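Local coordinates for ABC transporter, substrate-binding protein (Streptococcus pneumoniae, PDB 5G5Y), which captures short- and long-chain fructooligosaccharides, preferring tetrasaccharides and larger, for import by the FusABC-MsmK ABC transporter, of which it is the solute-binding subunit, at residues I81-L95 and L108-P120. Numbering follows the deposited sequence.
Sequences IIPVEDLIDKYMPNL and LMTAPDGHIYSFP. With ZN (zinc ion), chain K.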
loop_
_atom_site.group_PDB
_atom_site.type_symbol
_atom_site.label_atom_id
_atom_site.label_comp_id
_atom_site.label_asym_id
_atom_site.label_seq_id
_atom_site.Cartn_x
_atom_site.Cartn_y
_atom_site.Cartn_z
ATOM N N ILE A 81 27.306 0.398 -1.708
ATOM C CA ILE A 81 26.625 1.690 -1.815
ATOM C C ILE A 81 27.201 2.606 -0.778
ATOM O O ILE A 81 27.743 2.130 0.203
ATOM C CB ILE A 81 25.086 1.580 -1.681
ATOM C CG1 ILE A 81 24.624 1.066 -0.300
ATOM C CG2 ILE A 81 24.553 0.692 -2.801
ATOM C CD1 ILE A 81 23.116 1.026 -0.104
ATOM N N ILE A 82 27.002 3.905 -0.948
ATOM C CA ILE A 82 27.566 4.901 -0.048
ATOM C C ILE A 82 26.486 5.675 0.719
ATOM O O ILE A 82 25.320 5.763 0.254
ATOM C CB ILE A 82 28.454 5.907 -0.805
ATOM C CG1 ILE A 82 27.651 6.740 -1.831
ATOM C CG2 ILE A 82 29.579 5.133 -1.495
ATOM C CD1 ILE A 82 28.371 7.983 -2.330
ATOM N N PRO A 83 26.866 6.240 1.890
ATOM C CA PRO A 83 25.967 7.171 2.551
ATOM C C PRO A 83 25.814 8.457 1.734
ATOM O O PRO A 83 26.780 8.939 1.139
ATOM C CB PRO A 83 26.645 7.450 3.905
ATOM C CG PRO A 83 27.759 6.476 4.029
ATOM C CD PRO A 83 28.132 6.065 2.632
ATOM N N VAL A 84 24.606 9.006 1.719
ATOM C CA VAL A 84 24.277 10.164 0.885
ATOM C C VAL A 84 23.750 11.388 1.648
ATOM O O VAL A 84 23.384 12.372 1.005
ATOM C CB VAL A 84 23.221 9.785 -0.181
ATOM C CG1 VAL A 84 23.725 8.644 -1.037
ATOM C CG2 VAL A 84 21.892 9.410 0.470
ATOM N N GLU A 85 23.688 11.333 2.979
ATOM C CA GLU A 85 23.132 12.460 3.766
ATOM C C GLU A 85 23.851 13.785 3.497
ATOM O O GLU A 85 23.194 14.812 3.428
ATOM C CB GLU A 85 23.021 12.176 5.276
ATOM C CG GLU A 85 24.323 11.957 6.026
ATOM C CD GLU A 85 24.846 10.539 5.924
ATOM O OE1 GLU A 85 24.249 9.696 5.210
ATOM O OE2 GLU A 85 25.878 10.273 6.571
ATOM N N ASP A 86 25.156 13.747 3.293
ATOM C CA ASP A 86 25.951 14.979 3.063
ATOM C C ASP A 86 25.683 15.543 1.664
ATOM O O ASP A 86 25.748 16.739 1.456
ATOM C CB ASP A 86 27.458 14.720 3.230
ATOM C CG ASP A 86 27.868 14.392 4.698
ATOM O OD1 ASP A 86 27.143 14.735 5.665
ATOM O OD2 ASP A 86 28.951 13.790 4.895
ATOM N N LEU A 87 25.404 14.660 0.710
ATOM C CA LEU A 87 25.074 15.042 -0.648
ATOM C C LEU A 87 23.710 15.726 -0.672
ATOM O O LEU A 87 23.511 16.691 -1.423
ATOM C CB LEU A 87 25.081 13.824 -1.586
ATOM C CG LEU A 87 26.436 13.128 -1.719
ATOM C CD1 LEU A 87 26.270 11.851 -2.507
ATOM C CD2 LEU A 87 27.486 14.038 -2.366
ATOM N N ILE A 88 22.787 15.260 0.182
ATOM C CA ILE A 88 21.480 15.903 0.283
ATOM C C ILE A 88 21.645 17.347 0.728
ATOM O O ILE A 88 21.167 18.286 0.071
ATOM C CB ILE A 88 20.526 15.155 1.224
ATOM C CG1 ILE A 88 20.224 13.776 0.625
ATOM C CG2 ILE A 88 19.247 15.966 1.461
ATOM C CD1 ILE A 88 19.462 12.832 1.555
ATOM N N ASP A 89 22.315 17.509 1.861
ATOM C CA ASP A 89 22.536 18.795 2.451
ATOM C C ASP A 89 23.249 19.779 1.511
ATOM O O ASP A 89 22.866 20.932 1.431
ATOM C CB ASP A 89 23.372 18.613 3.729
ATOM C CG ASP A 89 23.416 19.869 4.580
ATOM O OD1 ASP A 89 22.339 20.446 4.879
ATOM O OD2 ASP A 89 24.523 20.284 4.958
ATOM N N LYS A 90 24.278 19.327 0.822
ATOM C CA LYS A 90 25.110 20.224 0.003
ATOM C C LYS A 90 24.488 20.556 -1.347
ATOM O O LYS A 90 24.656 21.663 -1.857
ATOM C CB LYS A 90 26.468 19.586 -0.284
ATOM C CG LYS A 90 27.466 19.628 0.840
ATOM C CD LYS A 90 28.838 19.234 0.291
ATOM C CE LYS A 90 29.639 18.395 1.259
ATOM N NZ LYS A 90 30.262 19.230 2.318
ATOM N N TYR A 91 23.795 19.590 -1.941
ATOM C CA TYR A 91 23.468 19.682 -3.382
ATOM C C TYR A 91 22.010 19.493 -3.769
ATOM O O TYR A 91 21.695 19.490 -4.980
ATOM C CB TYR A 91 24.296 18.664 -4.178
ATOM C CG TYR A 91 25.799 18.747 -3.965
ATOM C CD1 TYR A 91 26.501 19.951 -4.173
ATOM C CD2 TYR A 91 26.526 17.626 -3.598
ATOM C CE1 TYR A 91 27.878 20.022 -3.974
ATOM C CE2 TYR A 91 27.900 17.697 -3.378
ATOM C CZ TYR A 91 28.556 18.900 -3.567
ATOM O OH TYR A 91 29.916 18.925 -3.366
ATOM N N MET A 92 21.126 19.266 -2.790
ATOM C CA MET A 92 19.784 18.796 -3.150
ATOM C C MET A 92 18.660 19.652 -2.537
ATOM O O MET A 92 17.904 19.171 -1.686
ATOM C CB MET A 92 19.647 17.321 -2.853
ATOM C CG MET A 92 20.730 16.445 -3.476
ATOM S SD MET A 92 20.436 14.689 -3.131
ATOM C CE MET A 92 19.056 14.363 -4.258
ATOM N N PRO A 93 18.557 20.944 -2.974
ATOM C CA PRO A 93 17.527 21.832 -2.406
ATOM C C PRO A 93 16.057 21.366 -2.584
ATOM O O PRO A 93 15.214 21.669 -1.719
ATOM C CB PRO A 93 17.761 23.180 -3.126
ATOM C CG PRO A 93 18.414 22.798 -4.414
ATOM C CD PRO A 93 19.277 21.603 -4.087
ATOM N N ASN A 94 15.720 20.695 -3.692
ATOM C CA ASN A 94 14.334 20.199 -3.852
ATOM C C ASN A 94 13.994 19.166 -2.769
ATOM O O ASN A 94 12.967 19.247 -2.130
ATOM C CB ASN A 94 14.038 19.630 -5.268
ATOM C CG ASN A 94 14.203 20.656 -6.371
ATOM O OD1 ASN A 94 13.892 21.823 -6.178
ATOM N ND2 ASN A 94 14.671 20.233 -7.528
ATOM N N LEU A 95 14.866 18.195 -2.573
ATOM C CA LEU A 95 14.688 17.176 -1.565
ATOM C C LEU A 95 14.762 17.807 -0.169
ATOM O O LEU A 95 13.974 17.483 0.698
ATOM C CB LEU A 95 15.736 16.081 -1.723
ATOM C CG LEU A 95 15.645 14.933 -0.698
ATOM C CD1 LEU A 95 14.281 14.283 -0.635
ATOM C CD2 LEU A 95 16.667 13.898 -1.081
ATOM N N LEU A 108 12.397 8.310 8.404
ATOM C CA LEU A 108 12.196 7.037 7.687
ATOM C C LEU A 108 13.372 6.684 6.766
ATOM O O LEU A 108 13.602 5.510 6.481
ATOM C CB LEU A 108 10.902 7.089 6.885
ATOM C CG LEU A 108 9.564 7.252 7.623
ATOM C CD1 LEU A 108 8.411 7.179 6.640
ATOM C CD2 LEU A 108 9.367 6.240 8.735
ATOM N N MET A 109 14.108 7.711 6.310
ATOM C CA MET A 109 15.210 7.547 5.397
ATOM C C MET A 109 16.498 7.146 6.115
ATOM O O MET A 109 17.407 6.597 5.492
ATOM C CB MET A 109 15.426 8.821 4.587
ATOM C CG MET A 109 14.303 9.143 3.615
ATOM S SD MET A 109 14.497 10.817 2.959
ATOM C CE MET A 109 16.086 10.786 2.168
ATOM N N THR A 110 16.567 7.373 7.420
ATOM C CA THR A 110 17.834 7.287 8.171
ATOM C C THR A 110 17.991 5.924 8.829
ATOM O O THR A 110 17.113 5.514 9.567
ATOM C CB THR A 110 17.866 8.404 9.239
ATOM O OG1 THR A 110 17.807 9.677 8.592
ATOM C CG2 THR A 110 19.138 8.385 10.029
ATOM N N ALA A 111 19.109 5.249 8.573
ATOM C CA ALA A 111 19.400 3.943 9.175
ATOM C C ALA A 111 19.722 4.105 10.661
ATOM O O ALA A 111 20.041 5.209 11.096
ATOM C CB ALA A 111 20.523 3.278 8.435
ATOM N N PRO A 112 19.609 3.032 11.461
ATOM C CA PRO A 112 19.948 3.301 12.864
ATOM C C PRO A 112 21.424 3.720 13.096
ATOM O O PRO A 112 21.675 4.337 14.090
ATOM C CB PRO A 112 19.594 1.989 13.584
ATOM C CG PRO A 112 18.725 1.236 12.627
ATOM C CD PRO A 112 19.191 1.632 11.260
ATOM N N ASP A 113 22.348 3.481 12.170
ATOM C CA ASP A 113 23.730 4.015 12.300
ATOM C C ASP A 113 23.828 5.553 12.088
ATOM O O ASP A 113 24.910 6.121 12.220
ATOM C CB ASP A 113 24.744 3.236 11.411
ATOM C CG ASP A 113 24.569 3.496 9.874
ATOM O OD1 ASP A 113 23.655 4.267 9.502
ATOM O OD2 ASP A 113 25.340 2.930 9.031
ATOM N N GLY A 114 22.711 6.222 11.760
ATOM C CA GLY A 114 22.723 7.641 11.486
ATOM C C GLY A 114 22.936 8.034 10.028
ATOM O O GLY A 114 22.790 9.184 9.715
ATOM N N HIS A 115 23.198 7.086 9.126
ATOM C CA HIS A 115 23.364 7.390 7.703
ATOM C C HIS A 115 22.072 7.246 6.879
ATOM O O HIS A 115 21.150 6.518 7.257
ATOM C CB HIS A 115 24.431 6.487 7.111
ATOM C CG HIS A 115 25.784 6.770 7.645
ATOM N ND1 HIS A 115 26.385 7.996 7.472
ATOM C CD2 HIS A 115 26.643 6.023 8.377
ATOM C CE1 HIS A 115 27.563 7.995 8.061
ATOM N NE2 HIS A 115 27.738 6.818 8.624
ATOM N N ILE A 116 22.035 7.935 5.739
ATOM C CA ILE A 116 20.982 7.703 4.731
ATOM C C ILE A 116 21.668 6.990 3.570
ATOM O O ILE A 116 22.743 7.439 3.129
ATOM C CB ILE A 116 20.333 9.034 4.298
ATOM C CG1 ILE A 116 19.634 9.665 5.500
ATOM C CG2 ILE A 116 19.352 8.833 3.148
ATOM C CD1 ILE A 116 19.171 11.086 5.275
ATOM N N TYR A 117 21.096 5.866 3.111
ATOM C CA TYR A 117 21.694 5.056 2.043
ATOM C C TYR A 117 20.938 5.039 0.727
ATOM O O TYR A 117 21.398 4.410 -0.213
ATOM C CB TYR A 117 21.865 3.615 2.531
ATOM C CG TYR A 117 22.853 3.499 3.664
ATOM C CD1 TYR A 117 24.214 3.670 3.434
ATOM C CD2 TYR A 117 22.441 3.221 4.960
ATOM C CE1 TYR A 117 25.145 3.553 4.460
ATOM C CE2 TYR A 117 23.378 3.081 6.002
ATOM C CZ TYR A 117 24.727 3.251 5.737
ATOM O OH TYR A 117 25.677 3.173 6.761
ATOM N N SER A 118 19.781 5.693 0.654
ATOM C CA SER A 118 18.948 5.571 -0.523
ATOM C C SER A 118 18.015 6.742 -0.622
ATOM O O SER A 118 17.794 7.444 0.364
ATOM C CB SER A 118 18.158 4.236 -0.524
ATOM O OG SER A 118 17.218 4.151 0.512
ATOM N N PHE A 119 17.474 6.954 -1.807
ATOM C CA PHE A 119 16.522 8.028 -2.033
ATOM C C PHE A 119 15.121 7.448 -2.266
ATOM O O PHE A 119 14.955 6.540 -3.082
ATOM C CB PHE A 119 16.944 8.845 -3.243
ATOM C CG PHE A 119 18.287 9.496 -3.087
ATOM C CD1 PHE A 119 18.397 10.735 -2.477
ATOM C CD2 PHE A 119 19.437 8.890 -3.541
ATOM C CE1 PHE A 119 19.633 11.357 -2.319
ATOM C CE2 PHE A 119 20.687 9.523 -3.403
ATOM C CZ PHE A 119 20.776 10.748 -2.797
ATOM N N PRO A 120 14.100 8.004 -1.580
ATOM C CA PRO A 120 12.820 7.363 -1.533
ATOM C C PRO A 120 11.882 7.745 -2.674
ATOM O O PRO A 120 12.081 8.757 -3.399
ATOM C CB PRO A 120 12.231 7.863 -0.213
ATOM C CG PRO A 120 12.774 9.226 -0.107
ATOM C CD PRO A 120 14.189 9.088 -0.573
HETATM ZN ZN ZN K . 29.248 5.810 10.093
HETATM O O HOH W 1 23.648 5.077 -1.859
HETATM O O HOH W 2 27.791 5.093 12.026
HETATM O O HOH W 3 30.518 6.539 8.660
HETATM O O HOH W 4 28.889 7.090 11.060
#
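Val84 N donates to Ile116 O at 2.8 Å where the extended lead-in to helix 85-91 meets the loop that follows helix 104-109; Pro83 and Tyr117 are the closest pair of alpha carbons. In this member of the bacterial solute-binding protein 1 family, both segments border strand 310-312, an outermost strand of a mixed sheet: Ile82 shares backbone hydrogen bonds with Ile312, and Phe119 with Met310. The loop reverses through a type I beta turn from Ala111 to Gly114. Glu85, in the first turn of helix 85-91, takes the loop with both carboxylate oxygens. OE1 receives the backbone N-H of Ile116 in a nearly straight bond (171° at the hydrogen), from well above the carboxylate plane, while OE2 is met on its syn side by His115 ND1, close to the imidazole plane, in a short 2.5 Å bond. Holding CG between the backbone N and the carbonyl carbon (chi1 64°) and bending at chi2 turns the carboxylate back to the loop. Pro83 CG lies over one face of the same imidazole, a CH-pi contact.

Asp113 OD1 accepts from His115 N, forming an Asx turn. On the buried side, the Phe119 ring packs at the junction of helices 85-91 and 93-101. Val84 meets its CZ end with CG2 at 3.7 Å, Ile88 CG1 slides past CE1, and Leu95 CD2 sits at the ring edge. Met92 adds an oblique Met-aromatic contact, SD lying 3.5 Å from Phe119 CE1. The side chain of Phe119 is about 6 Å from that of Lys309, a substrate-binding residue, which puts this packing close to the sugar site. At the outer end, Glu85 OE2, bonded to ND1, would hold the rotation of the His115 ring, whose NE2 binds a zinc ion at 2.3 Å.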